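Local coordinates for DUF4785 domain-containing protein (Legionella pneumophila subsp. pneumophila, PDB 4KH9) that is of unknown function but binds calcium and is built from three domains, the second and third probably of the E-set (immunoglobulin-like) type, at residues Ala225-Glu230 with Phe261-Pro266; Gly61-Thr66 with Tyr133-Leu138; Glu191-Asp196 with Leu213-Ser218. One frame throughout, in Å; residues are numbered along the deposited sequence.

Contact 1 of 3, residues Ala225-Glu230 with Phe261-Pro266; sequences ATLDSE and FSYSIP
Y263 and L227 bring together two parts of the central domain, the loop leaving strand 220-226 and the end of strand 251-264, in a side-chain contact with one hydrogen bond and no strand pairing. The evidence is in the spacing: the CA atoms of L227 and Y263 lie 8.4 Å apart, too far for backbone pairing, and the touching parts run 44° apart. Y263 OH donates to S229 O at 2.7 Å, approaching in the carbonyl plane on a lone pair, with a C=O...donor angle of 139°. That oxygen lies at the edge of the tyrosine ring, in its plane. CG of Y263 is anti to the backbone N (chi1 173°), which starts the ring toward the loop.

Beside this bond, L227 CB sits 3.6 Å from Y263 CE1. The leucine's far end serves the other ring, with CD2 3.9 Å from CE2 of F261. Both aromatic rings also meet W238, and L227 and F261 each touch L201, so the leucine enters an apolar interior between strands. Farther along, I265 CD1 comes 3.4 Å from E230 O, while the carboxylate of E230 turns to K10 in a salt bridge.

The chemistry is mixed: a buried tyrosine spends its hydroxyl proton on a loop carbonyl, which ties the S229 carbonyl to the strand, while leucine and phenylalanine carbons pack beside it.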
loop_
_atom_site.group_PDB
_atom_site.type_symbol
_atom_site.label_atom_id
_atom_site.label_comp_id
_atom_site.label_asym_id
_atom_site.label_seq_id
_atom_site.Cartn_x
_atom_site.Cartn_y
_atom_site.Cartn_z
ATOM N N ALA A 225 6.429 -0.281 14.391
ATOM C CA ALA A 225 7.696 -0.776 13.873
ATOM C C ALA A 225 8.521 0.392 13.375
ATOM O O ALA A 225 7.960 1.406 12.957
ATOM C CB ALA A 225 7.457 -1.778 12.739
ATOM N N THR A 226 9.840 0.229 13.359
ATOM C CA THR A 226 10.802 1.184 12.810
ATOM C C THR A 226 11.049 0.784 11.387
ATOM O O THR A 226 11.325 -0.393 11.119
ATOM C CB THR A 226 12.115 1.202 13.654
ATOM O OG1 THR A 226 11.762 1.639 14.945
ATOM C CG2 THR A 226 13.187 2.152 13.086
ATOM N N LEU A 227 10.995 1.752 10.476
ATOM C CA LEU A 227 11.239 1.458 9.069
ATOM C C LEU A 227 12.697 1.733 8.808
ATOM O O LEU A 227 13.154 2.876 8.899
ATOM C CB LEU A 227 10.302 2.274 8.164
ATOM C CG LEU A 227 8.818 1.913 8.264
ATOM C CD1 LEU A 227 7.975 3.061 7.816
ATOM C CD2 LEU A 227 8.464 0.674 7.433
ATOM N N ASP A 228 13.462 0.663 8.614
ATOM C CA ASP A 228 14.892 0.845 8.491
ATOM C C ASP A 228 15.453 0.045 7.324
ATOM O O ASP A 228 16.637 -0.301 7.331
ATOM C CB ASP A 228 15.593 0.483 9.819
ATOM C CG ASP A 228 15.368 -0.919 10.353
ATOM O OD1 ASP A 228 14.704 -1.733 9.654
ATOM O OD2 ASP A 228 15.849 -1.209 11.474
ATOM N N SER A 229 14.618 -0.219 6.304
ATOM C CA SER A 229 15.086 -0.871 5.084
ATOM C C SER A 229 16.040 0.086 4.355
ATOM O O SER A 229 15.759 1.279 4.291
ATOM C CB SER A 229 13.896 -1.238 4.206
ATOM O OG SER A 229 14.311 -1.756 2.956
ATOM N N GLU A 230 17.168 -0.414 3.854
ATOM C CA GLU A 230 18.152 0.429 3.162
ATOM C C GLU A 230 18.049 0.285 1.651
ATOM O O GLU A 230 18.807 0.933 0.922
ATOM C CB GLU A 230 19.585 0.098 3.620
ATOM C CG GLU A 230 19.858 0.520 5.053
ATOM C CD GLU A 230 21.251 0.187 5.546
ATOM O OE1 GLU A 230 22.198 0.929 5.200
ATOM O OE2 GLU A 230 21.394 -0.803 6.296
ATOM N N PHE A 261 1.488 2.042 1.752
ATOM C CA PHE A 261 2.174 3.247 2.195
ATOM C C PHE A 261 3.454 3.356 1.387
ATOM O O PHE A 261 3.949 2.357 0.857
ATOM C CB PHE A 261 2.422 3.277 3.723
ATOM C CG PHE A 261 3.321 2.194 4.265
ATOM C CD1 PHE A 261 2.789 0.972 4.704
ATOM C CD2 PHE A 261 4.690 2.414 4.399
ATOM C CE1 PHE A 261 3.615 -0.019 5.236
ATOM C CE2 PHE A 261 5.517 1.434 4.951
ATOM C CZ PHE A 261 4.971 0.225 5.376
ATOM N N SER A 262 3.934 4.583 1.223
ATOM C CA SER A 262 5.159 4.858 0.461
ATOM C C SER A 262 6.334 4.988 1.408
ATOM O O SER A 262 6.177 5.486 2.523
ATOM C CB SER A 262 4.983 6.135 -0.363
ATOM O OG SER A 262 6.172 6.441 -1.066
ATOM N N TYR A 263 7.525 4.597 0.952
ATOM C CA TYR A 263 8.731 4.683 1.781
ATOM C C TYR A 263 9.934 5.172 0.959
ATOM O O TYR A 263 10.111 4.701 -0.155
ATOM C CB TYR A 263 9.030 3.309 2.404
ATOM C CG TYR A 263 10.346 3.219 3.145
ATOM C CD1 TYR A 263 10.477 3.729 4.425
ATOM C CD2 TYR A 263 11.470 2.644 2.549
ATOM C CE1 TYR A 263 11.680 3.638 5.121
ATOM C CE2 TYR A 263 12.680 2.534 3.242
ATOM C CZ TYR A 263 12.775 3.037 4.531
ATOM O OH TYR A 263 13.945 2.975 5.230
ATOM N N SER A 264 10.792 6.054 1.524
ATOM C CA SER A 264 11.998 6.472 0.795
ATOM C C SER A 264 13.224 6.596 1.719
ATOM O O SER A 264 13.103 6.698 2.935
ATOM C CB SER A 264 11.768 7.793 0.064
ATOM O OG SER A 264 11.592 8.878 0.959
ATOM N N ILE A 265 14.393 6.605 1.115
ATOM C CA ILE A 265 15.667 6.833 1.782
ATOM C C ILE A 265 15.989 8.338 1.612
ATOM O O ILE A 265 15.876 8.840 0.493
ATOM C CB ILE A 265 16.749 5.898 1.207
ATOM C CG1 ILE A 265 16.437 4.421 1.566
ATOM C CG2 ILE A 265 18.153 6.280 1.681
ATOM C CD1 ILE A 265 16.672 3.515 0.436
ATOM N N PRO A 266 16.327 9.079 2.682
ATOM C CA PRO A 266 16.603 10.526 2.518
ATOM C C PRO A 266 17.974 10.735 1.861
ATOM O O PRO A 266 18.930 11.163 2.507
ATOM C CB PRO A 266 16.546 11.044 3.959
ATOM C CG PRO A 266 16.950 9.877 4.812
ATOM C CD PRO A 266 16.449 8.652 4.101
#

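Contact 2 of 3, residues Gly61-Thr66 with Tyr133-Leu138; sequences GVIIST and YGKFIL
F136 and Y133 present the two rings of this strand pair to T66 and I64 at their edges. I64 O lies in the plane of the F136 ring, off its edge, and T66 OG1 is also near that plane, 3.6 Å from F136 CE1. The Y133 ring has T66 O at its edge, but its far end leads away. No atom of 61-66 lies over a face of either ring; F136 also touches I88, P91 and I127.

Strand 62-65 is an outermost strand of a four-stranded antiparallel sheet and pairs with 135-140, which 86-89 flanks on its other side. The axes of 62-65 and 135-138 approach to 4.5 Å, their N-to-C directions 143° apart. V62 with L138 and I64 with F136 are hydrogen-bonded pairs; I63 with I137 and S65 with K135 are non-hydrogen-bonded ones. V62 N donates to L138 O at 2.7 Å, and L138 N donates back to V62 O. I64 N reaches F136 O from 37° above the carbonyl plane, whereas F136 N meets I64 O closer to its plane. Beyond the pairs, T66 N bonds to G134 O, and T66 OG1, set between backbone N and carbonyl carbon (chi1 70°), accepts G134 N at 3.2 Å.

On the buried side with V62 and F136, I64 CD1 presses on L138 CB at 3.5 Å, tighter than usual van der Waals contact. On the other side, I63 CG2 rests 3.9 Å from CG of K135.

The chemistry differs by face: V62, I64, F136 and L138 are buried and apolar, packing toward V73 and I75, whereas the face of I63, S65, K135 and I137 is mixed, I63 and K135 exposed and S65 covered by strand 251-264. T66 extends the bonding with both its N and its hydroxyl, each meeting G134.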
loop_
_atom_site.group_PDB
_atom_site.type_symbol
_atom_site.label_atom_id
_atom_site.label_comp_id
_atom_site.label_asym_id
_atom_site.label_seq_id
_atom_site.Cartn_x
_atom_site.Cartn_y
_atom_site.Cartn_z
ATOM N N GLY A 61 -8.338 -31.143 4.952
ATOM C CA GLY A 61 -9.495 -30.258 4.888
ATOM C C GLY A 61 -9.191 -28.926 5.517
ATOM O O GLY A 61 -8.592 -28.854 6.589
ATOM N N VAL A 62 -9.562 -27.874 4.833
ATOM C CA VAL A 62 -9.330 -26.482 5.218
ATOM C C VAL A 62 -10.669 -25.823 5.571
ATOM O O VAL A 62 -11.628 -25.929 4.806
ATOM C CB VAL A 62 -8.592 -25.758 4.036
ATOM C CG1 VAL A 62 -8.680 -24.243 4.140
ATOM C CG2 VAL A 62 -7.126 -26.209 3.977
ATOM N N ILE A 63 -10.708 -25.084 6.689
ATOM C CA ILE A 63 -11.916 -24.399 7.112
ATOM C C ILE A 63 -12.119 -23.136 6.298
ATOM O O ILE A 63 -11.236 -22.280 6.259
ATOM C CB ILE A 63 -11.891 -24.084 8.637
ATOM C CG1 ILE A 63 -11.964 -25.401 9.467
ATOM C CG2 ILE A 63 -13.025 -23.072 9.036
ATOM C CD1 ILE A 63 -11.445 -25.300 10.884
ATOM N N ILE A 64 -13.307 -23.023 5.668
ATOM C CA ILE A 64 -13.772 -21.825 4.986
ATOM C C ILE A 64 -14.872 -21.284 5.901
ATOM O O ILE A 64 -15.905 -21.939 6.029
ATOM C CB ILE A 64 -14.226 -22.080 3.522
ATOM C CG1 ILE A 64 -13.054 -22.598 2.652
ATOM C CG2 ILE A 64 -14.876 -20.808 2.926
ATOM C CD1 ILE A 64 -13.456 -23.006 1.237
ATOM N N SER A 65 -14.625 -20.153 6.589
ATOM C CA SER A 65 -15.580 -19.604 7.548
ATOM C C SER A 65 -16.291 -18.384 6.968
ATOM O O SER A 65 -15.656 -17.469 6.451
ATOM C CB SER A 65 -14.870 -19.241 8.856
ATOM O OG SER A 65 -13.882 -18.249 8.636
ATOM N N THR A 66 -17.619 -18.429 6.975
ATOM C CA THR A 66 -18.441 -17.362 6.458
ATOM C C THR A 66 -19.429 -16.952 7.541
ATOM O O THR A 66 -19.802 -17.770 8.371
ATOM C CB THR A 66 -19.132 -17.786 5.127
ATOM O OG1 THR A 66 -20.125 -18.759 5.406
ATOM C CG2 THR A 66 -18.138 -18.301 4.060
ATOM N N TYR A 133 -24.588 -20.222 5.935
ATOM C CA TYR A 133 -23.251 -19.783 6.323
ATOM C C TYR A 133 -22.738 -20.552 7.512
ATOM O O TYR A 133 -23.489 -21.265 8.159
ATOM C CB TYR A 133 -23.237 -18.273 6.631
ATOM C CG TYR A 133 -24.161 -17.872 7.752
ATOM C CD1 TYR A 133 -25.499 -17.561 7.505
ATOM C CD2 TYR A 133 -23.695 -17.761 9.060
ATOM C CE1 TYR A 133 -26.357 -17.194 8.540
ATOM C CE2 TYR A 133 -24.544 -17.406 10.101
ATOM C CZ TYR A 133 -25.869 -17.101 9.834
ATOM O OH TYR A 133 -26.690 -16.709 10.860
ATOM N N GLY A 134 -21.456 -20.378 7.787
ATOM C CA GLY A 134 -20.799 -21.012 8.916
ATOM C C GLY A 134 -19.484 -21.631 8.527
ATOM O O GLY A 134 -18.721 -21.045 7.752
ATOM N N LYS A 135 -19.220 -22.826 9.053
ATOM C CA LYS A 135 -17.958 -23.501 8.814
ATOM C C LYS A 135 -18.105 -24.517 7.683
ATOM O O LYS A 135 -18.804 -25.526 7.805
ATOM C CB LYS A 135 -17.437 -24.146 10.112
ATOM C CG LYS A 135 -16.215 -25.036 9.950
ATOM C CD LYS A 135 -15.923 -25.758 11.264
ATOM C CE LYS A 135 -15.229 -27.084 11.047
ATOM N NZ LYS A 135 -14.875 -27.753 12.331
ATOM N N PHE A 136 -17.471 -24.191 6.555
ATOM C CA PHE A 136 -17.371 -25.041 5.384
ATOM C C PHE A 136 -15.983 -25.661 5.444
ATOM O O PHE A 136 -15.072 -25.055 6.011
ATOM C CB PHE A 136 -17.612 -24.269 4.079
ATOM C CG PHE A 136 -18.994 -23.728 3.821
ATOM C CD1 PHE A 136 -19.441 -22.581 4.467
ATOM C CD2 PHE A 136 -19.831 -24.330 2.888
ATOM C CE1 PHE A 136 -20.718 -22.066 4.212
ATOM C CE2 PHE A 136 -21.105 -23.811 2.626
ATOM C CZ PHE A 136 -21.537 -22.669 3.275
ATOM N N ILE A 137 -15.833 -26.865 4.920
ATOM C CA ILE A 137 -14.548 -27.537 4.885
ATOM C C ILE A 137 -14.224 -27.840 3.415
ATOM O O ILE A 137 -14.969 -28.544 2.744
ATOM C CB ILE A 137 -14.504 -28.812 5.783
ATOM C CG1 ILE A 137 -14.839 -28.452 7.256
ATOM C CG2 ILE A 137 -13.111 -29.536 5.653
ATOM C CD1 ILE A 137 -14.831 -29.626 8.257
ATOM N N LEU A 138 -13.138 -27.250 2.915
ATOM C CA LEU A 138 -12.652 -27.475 1.566
ATOM C C LEU A 138 -11.648 -28.594 1.631
ATOM O O LEU A 138 -10.758 -28.563 2.479
ATOM C CB LEU A 138 -12.039 -26.195 0.991
ATOM C CG LEU A 138 -11.562 -26.246 -0.485
ATOM C CD1 LEU A 138 -12.751 -26.420 -1.486
ATOM C CD2 LEU A 138 -10.714 -25.008 -0.812
#

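Contact 3 of 3, residues Glu191-Asp196 with Leu213-Ser218; sequences EYDVND and LTKLKS
K215 and S218 tie strand 208-217 and the residues that follow to the loop 191-196, which leads into the calcium site: D196, at the end of the loop, is a calcium ligand of this protein, although this chain has no ion bound there. The ammonium group of K215 is gripped by three oxygens from three consecutive residues. D193 OD1 makes a salt bridge with K215 NZ at 2.9 Å, met on the syn side and out of the carboxylate plane; the two side chains cross at about a right angle. V194 O takes K215 NZ at 2.8 Å, the nitrogen standing 45° above the carbonyl plane. N195 OD1 accepts the same nitrogen at 3.0 Å, again from above its plane. The lysine is extended, with CG anti to the backbone N (chi1 -166°), and K215 CE passes 3.2 Å from V194 O on the way. One carboxylate and two neutral oxygens around the amine would be expected to stabilise its positive charge.

S218 grips the backbone on both sides of D193. Its OG donates to Y192 O at 2.9 Å, and V194 N donates to S218 O at 2.7 Å, nearly straight at 168°. D193 OD1 also lies 3.5 Å from S218 CB. L216 and K217 form a classic beta bulge facing V220, just ahead of this serine.

Y192 and V194 both touch strands 178-186 and 238-248, through L185, Y248 and V244, and V194 also lies on F221 of strand 220-226. The hydroxyl of Y192 bonds to T162, and D193 O accepts T246 OG1. The chain then runs on toward strand 196-202, D196 bonding through its backbone with Q245.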
loop_
_atom_site.group_PDB
_atom_site.type_symbol
_atom_site.label_atom_id
_atom_site.label_comp_id
_atom_site.label_asym_id
_atom_site.label_seq_id
_atom_site.Cartn_x
_atom_site.Cartn_y
_atom_site.Cartn_z
ATOM N N GLU A 191 -20.199 -6.747 19.743
ATOM C CA GLU A 191 -18.947 -6.265 20.323
ATOM C C GLU A 191 -18.036 -7.470 20.471
ATOM O O GLU A 191 -18.370 -8.409 21.210
ATOM C CB GLU A 191 -19.173 -5.532 21.670
ATOM C CG GLU A 191 -19.945 -4.218 21.575
ATOM C CD GLU A 191 -19.255 -3.052 20.887
ATOM O OE1 GLU A 191 -18.049 -2.827 21.138
ATOM O OE2 GLU A 191 -19.946 -2.324 20.138
ATOM N N TYR A 192 -16.944 -7.499 19.694
ATOM C CA TYR A 192 -16.018 -8.636 19.738
ATOM C C TYR A 192 -14.897 -8.388 20.724
ATOM O O TYR A 192 -14.585 -7.230 21.026
ATOM C CB TYR A 192 -15.401 -8.917 18.346
ATOM C CG TYR A 192 -16.398 -9.214 17.243
ATOM C CD1 TYR A 192 -17.151 -10.385 17.251
ATOM C CD2 TYR A 192 -16.546 -8.351 16.164
ATOM C CE1 TYR A 192 -18.050 -10.676 16.224
ATOM C CE2 TYR A 192 -17.428 -8.638 15.122
ATOM C CZ TYR A 192 -18.189 -9.799 15.163
ATOM O OH TYR A 192 -19.074 -10.094 14.148
ATOM N N ASP A 193 -14.287 -9.482 21.185
ATOM C CA ASP A 193 -13.071 -9.535 21.980
ATOM C C ASP A 193 -12.031 -10.264 21.168
ATOM O O ASP A 193 -12.187 -11.452 20.876
ATOM C CB ASP A 193 -13.249 -10.180 23.348
ATOM C CG ASP A 193 -11.946 -10.065 24.163
ATOM O OD1 ASP A 193 -11.441 -8.934 24.319
ATOM O OD2 ASP A 193 -11.373 -11.113 24.516
ATOM N N VAL A 194 -10.994 -9.541 20.746
ATOM C CA VAL A 194 -9.957 -10.080 19.870
ATOM C C VAL A 194 -8.646 -10.289 20.641
ATOM O O VAL A 194 -8.222 -9.400 21.360
ATOM C CB VAL A 194 -9.752 -9.136 18.647
ATOM C CG1 VAL A 194 -8.668 -9.660 17.713
ATOM C CG2 VAL A 194 -11.061 -8.946 17.874
ATOM N N ASN A 195 -8.001 -11.447 20.436
ATOM C CA ASN A 195 -6.707 -11.777 21.008
ATOM C C ASN A 195 -5.781 -12.369 19.928
ATOM O O ASN A 195 -4.563 -12.246 20.056
ATOM C CB ASN A 195 -6.849 -12.739 22.190
ATOM C CG ASN A 195 -7.472 -12.133 23.429
ATOM O OD1 ASN A 195 -6.949 -11.179 24.016
ATOM N ND2 ASN A 195 -8.590 -12.697 23.878
ATOM N N ASP A 196 -6.343 -13.005 18.873
ATOM C CA ASP A 196 -5.512 -13.590 17.834
ATOM C C ASP A 196 -5.395 -12.595 16.667
ATOM O O ASP A 196 -6.299 -12.481 15.818
ATOM C CB ASP A 196 -6.067 -14.970 17.396
ATOM C CG ASP A 196 -5.167 -15.797 16.481
ATOM O OD1 ASP A 196 -4.040 -15.347 16.185
ATOM O OD2 ASP A 196 -5.602 -16.888 16.047
ATOM N N LEU A 213 2.562 -5.351 18.502
ATOM C CA LEU A 213 1.178 -5.000 18.795
ATOM C C LEU A 213 0.863 -4.790 20.272
ATOM O O LEU A 213 1.431 -5.427 21.170
ATOM C CB LEU A 213 0.228 -6.122 18.259
ATOM C CG LEU A 213 0.299 -6.417 16.752
ATOM C CD1 LEU A 213 -0.353 -7.764 16.429
ATOM C CD2 LEU A 213 -0.342 -5.318 15.947
ATOM N N THR A 214 -0.137 -3.925 20.501
ATOM C CA THR A 214 -0.704 -3.658 21.822
ATOM C C THR A 214 -2.187 -3.599 21.667
ATOM O O THR A 214 -2.666 -2.993 20.736
ATOM C CB THR A 214 -0.143 -2.361 22.494
ATOM O OG1 THR A 214 -0.351 -1.263 21.612
ATOM C CG2 THR A 214 1.330 -2.448 22.841
ATOM N N LYS A 215 -2.917 -4.227 22.577
ATOM C CA LYS A 215 -4.364 -4.223 22.627
ATOM C C LYS A 215 -4.832 -2.892 23.222
ATOM O O LYS A 215 -4.460 -2.551 24.356
ATOM C CB LYS A 215 -4.856 -5.426 23.454
ATOM C CG LYS A 215 -6.349 -5.695 23.277
ATOM C CD LYS A 215 -6.713 -7.066 23.772
ATOM C CE LYS A 215 -8.210 -7.277 23.723
ATOM N NZ LYS A 215 -8.571 -8.682 24.092
ATOM N N LEU A 216 -5.625 -2.129 22.467
ATOM C CA LEU A 216 -6.122 -0.821 22.932
ATOM C C LEU A 216 -7.540 -0.967 23.533
ATOM O O LEU A 216 -7.834 -0.378 24.574
ATOM C CB LEU A 216 -6.099 0.194 21.781
ATOM C CG LEU A 216 -6.516 1.635 22.102
ATOM C CD1 LEU A 216 -5.418 2.382 22.878
ATOM C CD2 LEU A 216 -6.861 2.404 20.833
ATOM N N LYS A 217 -8.391 -1.764 22.873
ATOM C CA LYS A 217 -9.779 -2.095 23.225
ATOM C C LYS A 217 -10.001 -3.565 22.968
ATOM O O LYS A 217 -9.147 -4.193 22.353
ATOM C CB LYS A 217 -10.784 -1.255 22.393
ATOM C CG LYS A 217 -10.776 0.243 22.665
ATOM C CD LYS A 217 -11.733 1.021 21.748
ATOM C CE LYS A 217 -13.199 0.586 21.760
ATOM N NZ LYS A 217 -13.808 0.591 23.119
ATOM N N SER A 218 -11.159 -4.118 23.367
ATOM C CA SER A 218 -11.477 -5.522 23.096
ATOM C C SER A 218 -11.379 -5.831 21.578
ATOM O O SER A 218 -10.945 -6.924 21.215
ATOM C CB SER A 218 -12.868 -5.871 23.615
ATOM O OG SER A 218 -13.878 -5.128 22.948
#

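From the N terminus, contact 2 comes first: 61-66 and 133-138 close a 66-residue excursion within the N-terminal domain. Contact 3 follows in the central domain, where 191-196 meets 213-218 across 16 intervening residues. Contact 1 closes last, joining 225-230 to 261-266 over 30 residues. The three are in series, so none nests in or crosses another. Contacts 1 and 3 reach the same sheet through the adjacent strands 220-226 and 208-217; their centres are 27 Å apart and their nearest atoms about 8 Å. Contact 2, its centre 24 Å from that of contact 3 and 38 Å from that of contact 1, ties strands of a separate sheet.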